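Local coordinates for protein beta-glucoside phosphorylase BglX (Unidentified, PDB 5VQE) that probably cleaves beta-glucosides by phosphorolysis, transferring the glucosyl unit to phosphate, as a member of glycoside hydrolase family 3, at residues 38-43 against 317-322; 60-65 against 85-90. All blocks are in the same frame, centred on the assembly; numbering follows the deposited sequence.

In the fold
Interactions 1 and 2 lie in one parallel sheet, whose strands 38-42 and 61-64 are neighbours, and both are largely buried. Together they illustrate how a barrel wall joins adjacent strands and closes on itself. Interaction 2 pairs strands close in the chain, with four regular backbone bonds and apolar side chains on both faces. Interaction 1 brings together segments 274 residues apart, with one direct backbone bond, and relies instead on an aromatic ring, a carboxylate-hydroxyl bond and a water; two of its touching residues, I41 and T319, are partly exposed. Each gives one residue to the sugar pocket, F318 and M63, whose side chains touch.

Interaction 1: residues 38-43 against 317-322; sequences ICEIIW and TFTLNP. With G2F (2-deoxy-2-fluoro-alpha-D-glucopyranose), chain B.
The ring of F318 lies against I41, whose CB sits over one face, 3.9 Å from the ring centroid, in a CH-pi contact. I41 CD1 continues the cover as far as F318 CE2, while T317 CG2 stands over the centre of the opposite face; the ring is thus sandwiched between two aliphatic groups, which would limit its tilting. The carbonyl O of C39 lies at the edge of the F318 ring, in its plane. C39 SG comes to 4.0 Å from F318 CE1 at the ring edge, a sulfur-aromatic contact. F318 CE2 also approaches C6 of the bound 2-deoxy-2-fluoroglucose obliquely, at 3.8 Å. F318 N bonds C39 O at 2.7 Å, with a bent N-H...O angle of 131°.

Next to this, T319 OG1, set between its backbone N and carbonyl carbon by a chi1 of 55°, donates to the syn lone pair of E40 OE2, 2.6 Å away. A water bridges the two backbones, accepting from I41 N and T319 N and giving a weak bond to E40 OE1. An alanine in place of E40 would probably leave the T319 hydroxyl without its carboxylate acceptor and the water less firmly placed.

Further out, T317 OG1 bonds T287 O, F318 O receives T290 OG1, and N321 caps helix 322-335 through E324 N. The parallel bridge between C39 and T317 joins the first strand of the family 3 N-terminal domain to a late one, as expected where a TIM barrel closes, with the sugar pocket at the C-terminal ends of its strands.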
ATOM      1  N   ILE A  38      -4.645 -21.151   0.215  1.00 11.49           N
ATOM      2  CA  ILE A  38      -4.142 -20.415  -0.944  1.00 10.87           C
ATOM      3  C   ILE A  38      -5.081 -19.263  -1.273  1.00 13.38           C
ATOM      4  O   ILE A  38      -6.296 -19.451  -1.394  1.00 14.25           O
ATOM      5  CB  ILE A  38      -3.978 -21.336  -2.168  1.00 13.51           C
ATOM      6  CG1 ILE A  38      -2.914 -22.399  -1.899  1.00 13.68           C
ATOM      7  CG2 ILE A  38      -3.589 -20.520  -3.406  1.00 13.59           C
ATOM      8  CD1 ILE A  38      -2.892 -23.530  -2.920  1.00 16.04           C
ATOM      9  N   CYS A  39      -4.512 -18.075  -1.431  1.00 10.46           N
ATOM     10  CA  CYS A  39      -5.194 -16.958  -2.069  1.00  9.68           C
ATOM     11  C   CYS A  39      -4.703 -16.836  -3.504  1.00 11.88           C
ATOM     12  O   CYS A  39      -3.492 -16.773  -3.743  1.00 12.19           O
ATOM     13  CB  CYS A  39      -4.937 -15.650  -1.323  1.00 13.26           C
ATOM     14  SG  CYS A  39      -5.673 -14.254  -2.158  1.00 12.30           S
ATOM     15  N   GLU A  40      -5.637 -16.792  -4.450  1.00 12.77           N
ATOM     16  CA  GLU A  40      -5.314 -16.659  -5.866  1.00 12.98           C
ATOM     17  C   GLU A  40      -5.599 -15.247  -6.364  1.00 13.55           C
ATOM     18  O   GLU A  40      -6.628 -14.653  -6.031  1.00 14.92           O
ATOM     19  CB  GLU A  40      -6.116 -17.662  -6.694  1.00 15.41           C
ATOM     20  CG  GLU A  40      -5.549 -19.061  -6.689  1.00 21.23           C
ATOM     21  CD  GLU A  40      -4.199 -19.145  -7.398  1.00 20.45           C
ATOM     22  OE1 GLU A  40      -4.049 -18.570  -8.498  1.00 25.21           O
ATOM     23  OE2 GLU A  40      -3.275 -19.766  -6.839  1.00 25.95           O
ATOM     24  N   ILE A  41      -4.697 -14.725  -7.190  1.00 13.89           N
ATOM     25  CA  ILE A  41      -4.866 -13.397  -7.768  1.00 15.55           C
ATOM     26  C   ILE A  41      -5.835 -13.475  -8.940  1.00 19.85           C
ATOM     27  O   ILE A  41      -5.918 -14.486  -9.642  1.00 14.77           O
ATOM     28  CB  ILE A  41      -3.501 -12.814  -8.192  1.00 15.80           C
ATOM     29  CG1 ILE A  41      -3.600 -11.299  -8.365  1.00 18.84           C
ATOM     30  CG2 ILE A  41      -2.987 -13.474  -9.469  1.00 23.26           C
ATOM     31  CD1 ILE A  41      -2.245 -10.622  -8.516  1.00 26.09           C
ATOM     32  N   ILE A  42      -6.578 -12.394  -9.160  1.00 17.59           N
ATOM     33  CA  ILE A  42      -7.553 -12.327 -10.240  1.00 20.51           C
ATOM     34  C   ILE A  42      -7.383 -11.014 -10.988  1.00 19.63           C
ATOM     35  O   ILE A  42      -7.288  -9.945 -10.374  1.00 20.17           O
ATOM     36  CB  ILE A  42      -8.989 -12.490  -9.705  1.00 21.59           C
ATOM     37  CG1 ILE A  42      -9.219 -13.967  -9.389  1.00 21.94           C
ATOM     38  CG2 ILE A  42     -10.019 -11.979 -10.711  1.00 22.19           C
ATOM     39  CD1 ILE A  42     -10.510 -14.274  -8.751  1.00 27.71           C
ATOM     40  N   TRP A  43      -7.343 -11.103 -12.315  1.00 29.35           N
ATOM     41  CA  TRP A  43      -7.275  -9.953 -13.206  1.00 35.17           C
ATOM     42  C   TRP A  43      -8.414 -10.055 -14.210  1.00 33.11           C
ATOM     43  O   TRP A  43      -8.969 -11.133 -14.440  1.00 34.78           O
ATOM     44  CB  TRP A  43      -5.934  -9.858 -13.972  1.00 36.79           C
ATOM     45  CG  TRP A  43      -4.915 -10.941 -13.682  1.00 44.25           C
ATOM     46  CD1 TRP A  43      -5.115 -12.294 -13.700  1.00 45.35           C
ATOM     47  CD2 TRP A  43      -3.526 -10.750 -13.366  1.00 48.84           C
ATOM     48  NE1 TRP A  43      -3.950 -12.952 -13.396  1.00 48.53           N
ATOM     49  CE2 TRP A  43      -2.958 -12.029 -13.191  1.00 48.25           C
ATOM     50  CE3 TRP A  43      -2.712  -9.624 -13.207  1.00 52.22           C
ATOM     51  CZ2 TRP A  43      -1.615 -12.211 -12.864  1.00 52.16           C
ATOM     52  CZ3 TRP A  43      -1.377  -9.810 -12.883  1.00 52.92           C
ATOM     53  CH2 TRP A  43      -0.843 -11.092 -12.715  1.00 50.02           C
ATOM     54  N   THR A 317      -0.114 -16.303  -0.136  1.00 12.31           N
ATOM     55  CA  THR A 317      -0.704 -15.299  -1.020  1.00 13.17           C
ATOM     56  C   THR A 317      -0.121 -15.479  -2.421  1.00 11.80           C
ATOM     57  O   THR A 317       1.018 -15.093  -2.694  1.00 12.40           O
ATOM     58  CB  THR A 317      -0.465 -13.902  -0.466  1.00 11.77           C
ATOM     59  OG1 THR A 317      -1.025 -13.842   0.852  1.00 10.23           O
ATOM     60  CG2 THR A 317      -1.122 -12.840  -1.341  1.00 11.68           C
ATOM     61  N   PHE A 318      -0.910 -16.106  -3.290  1.00 12.72           N
ATOM     62  CA  PHE A 318      -0.644 -16.235  -4.719  1.00 12.50           C
ATOM     63  C   PHE A 318       0.248 -17.427  -5.011  1.00 15.48           C
ATOM     64  O   PHE A 318       1.049 -17.843  -4.167  1.00 13.49           O
ATOM     65  CB  PHE A 318       0.005 -14.981  -5.318  1.00 13.16           C
ATOM     66  CG  PHE A 318      -0.761 -13.719  -5.074  1.00 14.42           C
ATOM     67  CD1 PHE A 318      -2.091 -13.759  -4.680  1.00 14.51           C
ATOM     68  CD2 PHE A 318      -0.149 -12.485  -5.245  1.00 15.23           C
ATOM     69  CE1 PHE A 318      -2.794 -12.582  -4.451  1.00 16.96           C
ATOM     70  CE2 PHE A 318      -0.848 -11.309  -5.015  1.00 14.74           C
ATOM     71  CZ  PHE A 318      -2.170 -11.358  -4.630  1.00 12.95           C
ATOM     72  N   THR A 319       0.101 -17.972  -6.216  1.00 13.70           N
ATOM     73  CA  THR A 319       0.898 -19.083  -6.697  1.00 15.89           C
ATOM     74  C   THR A 319       1.723 -18.623  -7.891  1.00 16.13           C
ATOM     75  O   THR A 319       1.467 -17.574  -8.483  1.00 17.16           O
ATOM     76  CB  THR A 319       0.020 -20.271  -7.109  1.00 16.77           C
ATOM     77  OG1 THR A 319      -0.942 -19.838  -8.080  1.00 19.37           O
ATOM     78  CG2 THR A 319      -0.701 -20.860  -5.905  1.00 18.19           C
ATOM     79  N   LEU A 320       2.717 -19.433  -8.239  1.00 15.64           N
ATOM     80  CA  LEU A 320       3.550 -19.189  -9.411  1.00 14.73           C
ATOM     81  C   LEU A 320       3.045 -20.073 -10.548  1.00 17.42           C
ATOM     82  O   LEU A 320       2.265 -19.623 -11.395  1.00 17.92           O
ATOM     83  CB  LEU A 320       5.020 -19.465  -9.065  1.00 16.60           C
ATOM     84  CG  LEU A 320       6.102 -19.225 -10.113  1.00 18.70           C
ATOM     85  CD1 LEU A 320       6.070 -17.783 -10.578  1.00 20.14           C
ATOM     86  CD2 LEU A 320       7.463 -19.586  -9.524  1.00 20.21           C
ATOM     87  N   ASN A 321       3.462 -21.337 -10.559  1.00 17.37           N
ATOM     88  CA  ASN A 321       2.781 -22.362 -11.333  1.00 16.33           C
ATOM     89  C   ASN A 321       1.804 -23.070 -10.405  1.00 17.09           C
ATOM     90  O   ASN A 321       2.246 -23.730  -9.451  1.00 17.13           O
ATOM     91  CB  ASN A 321       3.782 -23.357 -11.919  1.00 17.22           C
ATOM     92  CG  ASN A 321       3.117 -24.395 -12.801  1.00 18.76           C
ATOM     93  OD1 ASN A 321       2.679 -25.443 -12.328  1.00 15.79           O
ATOM     94  ND2 ASN A 321       3.021 -24.098 -14.086  1.00 20.38           N
ATOM     95  N   PRO A 322       0.486 -22.951 -10.608  1.00 17.48           N
ATOM     96  CA  PRO A 322      -0.450 -23.448  -9.580  1.00 15.71           C
ATOM     97  C   PRO A 322      -0.473 -24.960  -9.442  1.00 16.12           C
ATOM     98  O   PRO A 322      -0.622 -25.462  -8.320  1.00 13.06           O
ATOM     99  CB  PRO A 322      -1.808 -22.892 -10.034  1.00 16.93           C
ATOM    100  CG  PRO A 322      -1.635 -22.520 -11.457  1.00 21.89           C
ATOM    101  CD  PRO A 322      -0.199 -22.175 -11.655  1.00 17.43           C
TER
HETATM  102  C1  G2F B 601       3.043  -8.200  -1.441  1.00 13.43           C
HETATM  103  C2  G2F B 601       3.146  -6.684  -1.076  1.00 16.96           C
HETATM  104  C3  G2F B 601       1.892  -6.308  -0.232  1.00 11.41           C
HETATM  105  C4  G2F B 601       0.615  -6.694  -1.040  1.00 13.57           C
HETATM  106  C5  G2F B 601       0.682  -8.227  -1.356  1.00 12.95           C
HETATM  107  C6  G2F B 601      -0.550  -8.673  -2.240  1.00 13.96           C
HETATM  108  O3  G2F B 601       1.868  -4.910  -0.108  1.00 11.73           O
HETATM  109  O4  G2F B 601      -0.488  -6.501  -0.196  1.00  9.24           O
HETATM  110  O5  G2F B 601       1.846  -8.472  -2.128  1.00 12.31           O
HETATM  111  O6  G2F B 601      -0.623  -7.828  -3.354  1.00 14.50           O
HETATM  112  F2  G2F B 601       4.254  -6.461  -0.335  1.00 13.36           F
HETATM  113  O   HOH W   1      -2.333 -16.420  -7.792  1.00 14.99           O

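Interaction 2: residues 60-65 against 85-90; sequences GAVMYR and IPLLIA
I89 pushes its CG2 methyl over the face of the Y64 ring, 3.5 Å from CE2 and 3.9 Å from the ring centroid, as a CH-pi contact. The methyl sits off centre on the ring face, toward CE2 and CZ; the tyrosine OH is bonded to T76 OG1, which would fix how the ring lies. Beside it, V62 and I89 run side by side and point the same way, CG2 against CG1 at 4.1 Å. At the other end of this surface, L87 lays CD2 on the backbone of G60 and A61, a low spot that has no bulky side chain. Helix 69-82 covers these bumps, with L79 on L87, F75 on Y64, and T76 and Q80 on I89.

The other face is shallower. A61 CB meets L88 CB at 3.8 Å, and M63 CG rests on the small A90, 3.3 Å from its carbonyl O and 4.0 Å from its CB. A chi1 of -168° lays M63 CG against A90; beyond it the chain leads away and bends at chi3, the side chain coming to about 4 Å from the bound sugar at nearest atoms. Y145 packs on both M63 and A90.

Between the faces, backbone bonds alternate from L88 N to G60 O through to Y64 N to A90 O; the A90 N to V62 O bond is nearly straight, at 174°. Two parallel strands with a 22° angle between them, joined by helix 69-82, make this a beta-alpha-beta crossover, the repeating unit of a TIM barrel, its helix outside and its pocket residue M63 within.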
ATOM      1  N   GLY A  60      -8.901 -20.687  -0.772  1.00 13.50           N
ATOM      2  CA  GLY A  60      -9.548 -20.107   0.391  1.00 13.30           C
ATOM      3  C   GLY A  60      -9.884 -18.638   0.204  1.00 13.48           C
ATOM      4  O   GLY A  60     -10.745 -18.107   0.913  1.00 10.70           O
ATOM      5  N   ALA A  61      -9.217 -17.974  -0.738  1.00 10.17           N
ATOM      6  CA  ALA A  61      -9.393 -16.541  -0.944  1.00 13.12           C
ATOM      7  C   ALA A  61      -8.959 -16.171  -2.355  1.00 10.68           C
ATOM      8  O   ALA A  61      -8.293 -16.947  -3.041  1.00 11.43           O
ATOM      9  CB  ALA A  61      -8.594 -15.726   0.082  1.00 12.00           C
ATOM     10  N   VAL A  62      -9.369 -14.974  -2.787  1.00 11.71           N
ATOM     11  CA  VAL A  62      -8.848 -14.343  -3.990  1.00 11.41           C
ATOM     12  C   VAL A  62      -8.544 -12.888  -3.668  1.00 14.29           C
ATOM     13  O   VAL A  62      -9.066 -12.323  -2.706  1.00 13.89           O
ATOM     14  CB  VAL A  62      -9.821 -14.424  -5.185  1.00 16.41           C
ATOM     15  CG1 VAL A  62     -10.100 -15.865  -5.549  1.00 15.59           C
ATOM     16  CG2 VAL A  62     -11.120 -13.696  -4.872  1.00 16.80           C
ATOM     17  N   MET A  63      -7.682 -12.286  -4.489  1.00 11.75           N
ATOM     18  CA  MET A  63      -7.440 -10.847  -4.469  1.00 13.53           C
ATOM     19  C   MET A  63      -7.690 -10.283  -5.861  1.00 13.72           C
ATOM     20  O   MET A  63      -7.196 -10.831  -6.851  1.00 15.78           O
ATOM     21  CB  MET A  63      -6.011 -10.501  -4.038  1.00 13.47           C
ATOM     22  CG  MET A  63      -5.847  -8.996  -3.739  1.00 15.13           C
ATOM     23  SD  MET A  63      -4.181  -8.309  -3.871  1.00 15.73           S
ATOM     24  CE  MET A  63      -3.998  -8.244  -5.649  1.00 15.93           C
ATOM     25  N   TYR A  64      -8.455  -9.197  -5.932  1.00 12.04           N
ATOM     26  CA  TYR A  64      -8.716  -8.506  -7.189  1.00 14.17           C
ATOM     27  C   TYR A  64      -7.593  -7.507  -7.446  1.00 13.43           C
ATOM     28  O   TYR A  64      -7.311  -6.650  -6.600  1.00 14.21           O
ATOM     29  CB  TYR A  64     -10.053  -7.758  -7.164  1.00 15.14           C
ATOM     30  CG  TYR A  64     -11.302  -8.608  -7.018  1.00 16.31           C
ATOM     31  CD1 TYR A  64     -11.350  -9.902  -7.505  1.00 18.08           C
ATOM     32  CD2 TYR A  64     -12.438  -8.100  -6.407  1.00 16.74           C
ATOM     33  CE1 TYR A  64     -12.485 -10.669  -7.379  1.00 15.45           C
ATOM     34  CE2 TYR A  64     -13.585  -8.868  -6.273  1.00 16.46           C
ATOM     35  CZ  TYR A  64     -13.599 -10.150  -6.767  1.00 16.68           C
ATOM     36  OH  TYR A  64     -14.728 -10.921  -6.641  1.00 15.95           O
ATOM     37  N   ARG A  65      -6.944  -7.631  -8.601  1.00 14.46           N
ATOM     38  CA  ARG A  65      -6.163  -6.537  -9.157  1.00 17.91           C
ATOM     39  C   ARG A  65      -7.108  -5.411  -9.549  1.00 17.83           C
ATOM     40  O   ARG A  65      -8.326  -5.593  -9.571  1.00 18.92           O
ATOM     41  CB  ARG A  65      -5.367  -7.008 -10.369  1.00 20.89           C
ATOM     42  CG  ARG A  65      -4.172  -7.890 -10.027  1.00 26.87           C
ATOM     43  CD  ARG A  65      -3.045  -7.115  -9.334  1.00 35.88           C
ATOM     44  NE  ARG A  65      -2.680  -5.890 -10.042  1.00 43.02           N
ATOM     45  CZ  ARG A  65      -2.063  -5.863 -11.219  1.00 45.30           C
ATOM     46  NH1 ARG A  65      -1.743  -6.993 -11.836  1.00 50.11           N
ATOM     47  NH2 ARG A  65      -1.771  -4.701 -11.787  1.00 48.90           N
ATOM     48  N   ILE A  85     -17.035 -23.447   0.015  1.00 17.50           N
ATOM     49  CA  ILE A  85     -16.685 -22.610   1.164  1.00 16.68           C
ATOM     50  C   ILE A  85     -16.616 -21.167   0.670  1.00 14.47           C
ATOM     51  O   ILE A  85     -15.888 -20.896  -0.291  1.00 14.25           O
ATOM     52  CB  ILE A  85     -15.335 -23.021   1.786  1.00 13.74           C
ATOM     53  CG1 ILE A  85     -15.289 -24.520   2.102  1.00 19.39           C
ATOM     54  CG2 ILE A  85     -15.067 -22.194   3.028  1.00 14.64           C
ATOM     55  CD1 ILE A  85     -16.344 -24.996   3.082  1.00 21.53           C
ATOM     56  N   PRO A  86     -17.336 -20.228   1.286  1.00 13.92           N
ATOM     57  CA  PRO A  86     -17.215 -18.828   0.864  1.00 13.70           C
ATOM     58  C   PRO A  86     -15.767 -18.363   0.878  1.00 12.60           C
ATOM     59  O   PRO A  86     -14.973 -18.764   1.728  1.00 12.98           O
ATOM     60  CB  PRO A  86     -18.054 -18.066   1.900  1.00 16.40           C
ATOM     61  CG  PRO A  86     -19.015 -19.045   2.414  1.00 19.77           C
ATOM     62  CD  PRO A  86     -18.327 -20.383   2.366  1.00 16.57           C
ATOM     63  N   LEU A  87     -15.450 -17.469  -0.050  1.00 13.11           N
ATOM     64  CA  LEU A  87     -14.109 -16.922  -0.200  1.00 14.69           C
ATOM     65  C   LEU A  87     -13.926 -15.660   0.633  1.00 14.42           C
ATOM     66  O   LEU A  87     -14.831 -14.829   0.720  1.00 12.01           O
ATOM     67  CB  LEU A  87     -13.841 -16.566  -1.664  1.00 14.56           C
ATOM     68  CG  LEU A  87     -13.852 -17.716  -2.671  1.00 14.88           C
ATOM     69  CD1 LEU A  87     -14.129 -17.200  -4.081  1.00 16.68           C
ATOM     70  CD2 LEU A  87     -12.526 -18.438  -2.620  1.00 12.73           C
ATOM     71  N   LEU A  88     -12.737 -15.504   1.213  1.00 13.37           N
ATOM     72  CA  LEU A  88     -12.260 -14.166   1.541  1.00 12.67           C
ATOM     73  C   LEU A  88     -11.855 -13.482   0.242  1.00 12.52           C
ATOM     74  O   LEU A  88     -11.193 -14.092  -0.606  1.00 10.78           O
ATOM     75  CB  LEU A  88     -11.081 -14.220   2.509  1.00 10.68           C
ATOM     76  CG  LEU A  88     -11.374 -14.807   3.891  1.00 10.59           C
ATOM     77  CD1 LEU A  88     -10.086 -14.968   4.648  1.00 14.95           C
ATOM     78  CD2 LEU A  88     -12.343 -13.938   4.668  1.00 15.35           C
ATOM     79  N   ILE A  89     -12.294 -12.238   0.061  1.00 12.23           N
ATOM     80  CA  ILE A  89     -12.047 -11.481  -1.163  1.00 10.99           C
ATOM     81  C   ILE A  89     -11.248 -10.247  -0.776  1.00 11.13           C
ATOM     82  O   ILE A  89     -11.777  -9.331  -0.132  1.00 13.20           O
ATOM     83  CB  ILE A  89     -13.349 -11.104  -1.886  1.00 11.49           C
ATOM     84  CG1 ILE A  89     -14.096 -12.369  -2.325  1.00 17.01           C
ATOM     85  CG2 ILE A  89     -13.054 -10.252  -3.108  1.00 13.79           C
ATOM     86  CD1 ILE A  89     -15.483 -12.111  -2.854  1.00 18.27           C
ATOM     87  N   ALA A  90      -9.976 -10.222  -1.164  1.00 10.50           N
ATOM     88  CA  ALA A  90      -9.044  -9.190  -0.745  1.00 12.21           C
ATOM     89  C   ALA A  90      -8.784  -8.176  -1.855  1.00 11.56           C
ATOM     90  O   ALA A  90      -9.049  -8.420  -3.035  1.00 10.64           O
ATOM     91  CB  ALA A  90      -7.720  -9.819  -0.304  1.00 13.20           C
TER